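Local coordinates for protein HPT domain (Escherichia coli, PDB 2A0B) that relays phosphoryl groups on a histidine, as the phosphotransfer domain of the sensor kinase ArcB that activates ArcA in anaerobic repression, at residues K7-Q19 and G68-Q80. Sequence-based numbering, arbitrary orientation.
Sequences KSEALLDIPMLEQ and GAAGSVGLRHLQQ. With ZN (zinc ion), chain B.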
# COMPACT_ATOMS: atom_id res chain seq x y z
N LYS A 7 -4.16 13.17 8.86
CA LYS A 7 -3.77 12.33 7.74
C LYS A 7 -2.68 11.33 8.12
O LYS A 7 -2.71 10.22 7.58
CB LYS A 7 -3.40 13.11 6.51
CG LYS A 7 -2.05 13.69 6.20
CD LYS A 7 -2.26 14.59 4.97
CE LYS A 7 -1.15 15.61 4.74
NZ LYS A 7 -1.17 15.97 3.28
N SER A 8 -1.74 11.72 8.97
CA SER A 8 -0.70 10.77 9.38
C SER A 8 -1.36 9.58 10.08
O SER A 8 -1.06 8.43 9.73
CB SER A 8 0.34 11.43 10.29
OG SER A 8 1.13 12.38 9.58
N GLU A 9 -2.27 9.83 11.01
CA GLU A 9 -2.92 8.76 11.76
C GLU A 9 -3.70 7.79 10.90
O GLU A 9 -3.78 6.58 11.12
CB GLU A 9 -3.90 9.34 12.81
CG GLU A 9 -3.18 10.30 13.73
CD GLU A 9 -4.00 10.85 14.88
OE1 GLU A 9 -5.23 11.01 14.78
OE2 GLU A 9 -3.34 11.13 15.93
N ALA A 10 -4.36 8.36 9.89
CA ALA A 10 -5.19 7.59 9.00
C ALA A 10 -4.41 6.77 8.00
O ALA A 10 -4.79 5.64 7.70
CB ALA A 10 -6.14 8.56 8.28
N LEU A 11 -3.30 7.26 7.46
CA LEU A 11 -2.63 6.62 6.37
C LEU A 11 -1.42 5.72 6.92
O LEU A 11 -1.07 4.94 6.10
CB LEU A 11 -2.04 7.63 5.38
CG LEU A 11 -3.14 8.57 4.70
CD1 LEU A 11 -2.42 9.54 3.82
CD2 LEU A 11 -4.02 7.63 3.87
N LEU A 12 -1.01 6.13 8.09
CA LEU A 12 0.23 5.32 8.49
C LEU A 12 -0.07 4.51 9.70
O LEU A 12 -0.92 4.76 10.52
CB LEU A 12 1.29 6.36 8.94
CG LEU A 12 1.64 7.44 7.89
CD1 LEU A 12 2.67 8.40 8.50
CD2 LEU A 12 2.04 6.79 6.60
N ASP A 13 0.80 3.47 9.93
CA ASP A 13 0.70 2.73 11.18
C ASP A 13 1.69 3.35 12.19
O ASP A 13 2.89 2.93 12.18
CB ASP A 13 1.05 1.27 10.92
CG ASP A 13 0.86 0.39 12.15
OD1 ASP A 13 0.70 0.82 13.28
OD2 ASP A 13 0.79 -0.83 11.82
N ILE A 14 1.30 4.36 12.89
CA ILE A 14 2.18 5.13 13.78
C ILE A 14 2.77 4.29 14.91
O ILE A 14 4.02 4.38 15.03
CB ILE A 14 1.52 6.41 14.33
CG1 ILE A 14 1.00 7.18 13.11
CG2 ILE A 14 2.58 7.21 15.09
CD1 ILE A 14 2.07 7.63 12.16
N PRO A 15 2.04 3.46 15.58
CA PRO A 15 2.62 2.61 16.65
C PRO A 15 3.74 1.74 16.05
O PRO A 15 4.81 1.64 16.71
CB PRO A 15 1.48 1.75 17.13
CG PRO A 15 0.30 2.73 16.99
CD PRO A 15 0.56 3.30 15.61
N MET A 16 3.56 1.11 14.93
CA MET A 16 4.57 0.24 14.32
C MET A 16 5.77 1.08 13.94
O MET A 16 6.96 0.75 14.17
CB MET A 16 4.05 -0.57 13.13
CG MET A 16 5.12 -1.32 12.34
SD MET A 16 5.86 -0.29 11.06
CE MET A 16 6.48 -1.48 9.89
N LEU A 17 5.57 2.25 13.29
CA LEU A 17 6.67 3.08 12.87
C LEU A 17 7.47 3.61 14.07
O LEU A 17 8.71 3.70 13.88
CB LEU A 17 6.13 4.27 12.00
CG LEU A 17 5.69 3.71 10.65
CD1 LEU A 17 4.78 4.84 10.03
CD2 LEU A 17 6.79 3.44 9.65
N GLU A 18 6.82 3.95 15.15
CA GLU A 18 7.56 4.51 16.29
C GLU A 18 8.41 3.35 16.89
O GLU A 18 9.57 3.68 17.23
CB GLU A 18 6.63 5.10 17.32
CG GLU A 18 6.19 6.48 16.77
CD GLU A 18 5.44 7.34 17.75
OE1 GLU A 18 5.16 6.96 18.90
OE2 GLU A 18 5.14 8.50 17.34
N GLN A 19 7.80 2.18 16.93
CA GLN A 19 8.62 1.06 17.50
C GLN A 19 9.76 0.81 16.55
O GLN A 19 10.96 0.59 16.98
CB GLN A 19 7.72 -0.16 17.60
CG GLN A 19 8.46 -1.40 18.14
CD GLN A 19 7.56 -2.62 18.12
OE1 GLN A 19 7.07 -3.02 19.18
NE2 GLN A 19 7.34 -3.27 17.00
N GLY A 68 1.26 -6.96 1.33
CA GLY A 68 2.51 -7.27 2.14
C GLY A 68 3.54 -6.16 2.03
O GLY A 68 4.18 -5.79 3.06
N ALA A 69 3.79 -5.70 0.83
CA ALA A 69 4.77 -4.64 0.52
C ALA A 69 4.46 -3.41 1.31
O ALA A 69 5.24 -2.80 2.04
CB ALA A 69 4.91 -4.37 -0.96
N ALA A 70 3.17 -2.91 1.19
CA ALA A 70 2.84 -1.75 1.98
C ALA A 70 2.87 -1.85 3.46
O ALA A 70 3.25 -0.96 4.21
CB ALA A 70 1.36 -1.35 1.54
N GLY A 71 2.49 -3.01 4.02
CA GLY A 71 2.46 -3.28 5.46
C GLY A 71 3.93 -3.30 5.97
O GLY A 71 4.11 -2.85 7.11
N SER A 72 4.84 -3.66 5.12
CA SER A 72 6.24 -3.75 5.57
C SER A 72 6.82 -2.39 5.92
O SER A 72 7.79 -2.29 6.67
CB SER A 72 7.05 -4.48 4.52
OG SER A 72 7.58 -3.69 3.49
N VAL A 73 6.33 -1.33 5.25
CA VAL A 73 6.79 0.03 5.49
C VAL A 73 5.77 0.91 6.19
O VAL A 73 6.01 2.13 6.32
CB VAL A 73 7.29 0.67 4.19
CG1 VAL A 73 8.54 -0.04 3.68
CG2 VAL A 73 6.24 0.71 3.07
N GLY A 74 4.70 0.38 6.76
CA GLY A 74 3.77 1.15 7.59
C GLY A 74 2.68 1.95 6.78
O GLY A 74 2.18 2.81 7.53
N LEU A 75 2.54 1.49 5.60
CA LEU A 75 1.42 2.27 4.81
C LEU A 75 0.10 1.53 5.13
O LEU A 75 -0.24 0.74 4.23
CB LEU A 75 1.84 2.32 3.37
CG LEU A 75 3.12 3.20 3.06
CD1 LEU A 75 3.69 2.96 1.71
CD2 LEU A 75 2.73 4.67 3.29
N ARG A 76 -0.48 1.83 6.25
CA ARG A 76 -1.65 1.11 6.76
C ARG A 76 -2.88 1.24 5.80
O ARG A 76 -3.49 0.23 5.54
CB ARG A 76 -1.98 1.72 8.11
CG ARG A 76 -3.14 1.16 8.92
CD ARG A 76 -3.81 2.30 9.67
NE ARG A 76 -3.33 2.75 10.94
CZ ARG A 76 -3.22 2.20 12.15
NH1 ARG A 76 -3.52 0.93 12.43
NH2 ARG A 76 -2.73 2.90 13.18
N HIS A 77 -3.05 2.44 5.23
CA HIS A 77 -4.27 2.50 4.35
C HIS A 77 -4.08 1.80 3.06
O HIS A 77 -5.01 1.12 2.50
CB HIS A 77 -4.53 4.01 4.13
CG HIS A 77 -5.65 4.24 3.12
ND1 HIS A 77 -6.91 3.77 3.40
CD2 HIS A 77 -5.60 4.79 1.91
CE1 HIS A 77 -7.68 4.10 2.34
NE2 HIS A 77 -6.91 4.66 1.47
N LEU A 78 -2.91 1.76 2.43
CA LEU A 78 -2.60 1.04 1.25
C LEU A 78 -2.69 -0.49 1.56
O LEU A 78 -3.11 -1.27 0.75
CB LEU A 78 -1.27 1.32 0.55
CG LEU A 78 -1.07 2.79 0.10
CD1 LEU A 78 0.23 2.97 -0.65
CD2 LEU A 78 -2.21 3.12 -0.91
N GLN A 79 -2.24 -0.82 2.79
CA GLN A 79 -2.37 -2.25 3.17
C GLN A 79 -3.83 -2.72 3.25
O GLN A 79 -4.12 -3.79 2.71
CB GLN A 79 -1.70 -2.40 4.55
CG GLN A 79 -1.59 -3.88 4.96
CD GLN A 79 -1.12 -4.00 6.39
OE1 GLN A 79 -0.55 -5.05 6.72
NE2 GLN A 79 -1.31 -3.05 7.25
N GLN A 80 -4.65 -1.82 3.76
CA GLN A 80 -6.09 -2.15 3.87
C GLN A 80 -6.75 -2.20 2.50
O GLN A 80 -7.54 -3.14 2.21
CB GLN A 80 -6.81 -1.17 4.79
CG GLN A 80 -8.28 -1.52 4.99
CD GLN A 80 -8.56 -2.95 5.41
OE1 GLN A 80 -7.74 -3.58 6.12
NE2 GLN A 80 -9.69 -3.53 4.97
ZN ZN B . -7.48 5.64 -0.28
O HOH W 1 -1.11 4.20 3.40
O HOH W 2 -1.68 5.26 13.25
O HOH W 3 2.17 -1.78 9.32
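R76 reaches across the loop between helix 7-11 and helix 14-23. Its CG stands anti to the backbone N (chi1 -178°), and bends at chi2 and chi3 turn the guanidinium back over that loop. R76 NE donates to L12 O at 3.2 Å. It comes from above the carbonyl plane, and the bond is bent, at 136°. One face of the guanidinium lies over D13 CA. Water 2 sits at its edge, in plane, and ties R76 NH2 to L12 O and I14 N. D13 OD1 is 4.0 Å from R76 NH2, well out of the guanidinium plane, so the two charges are near but make no salt bridge. OD1 instead caps helix 14-23 by a weak bond from M16 N.

L11 packs on H77, the two side chains crossing at a slant. Its CD2 is 3.7 Å from H77 CB and also reaches the imidazole ring. L11 O takes a weak but straight bond from H77 N and a second bond from water 1, which passes on to L78 N. H77 NE2 binds the zinc ion at 2.1 Å; E103 and E107 of helix 93-122 also bind it.

G74 lies against the start of helix 14-23. D13 N donates to G74 O at 2.8 Å, the shortest direct bond between the segments. L17 CD2 packs close to G74, on the side where other residues carry a CB. V73 O is buried near L17 CD2 with no polar partner.

G74, at positive phi, is the C-prime residue of a Schellman motif that ends helix 56-72. The N-terminal helices thus dock on the turn where the chain reverses from helix 56-72 into helix 76-85 in the four-helix bundle of this HPt domain.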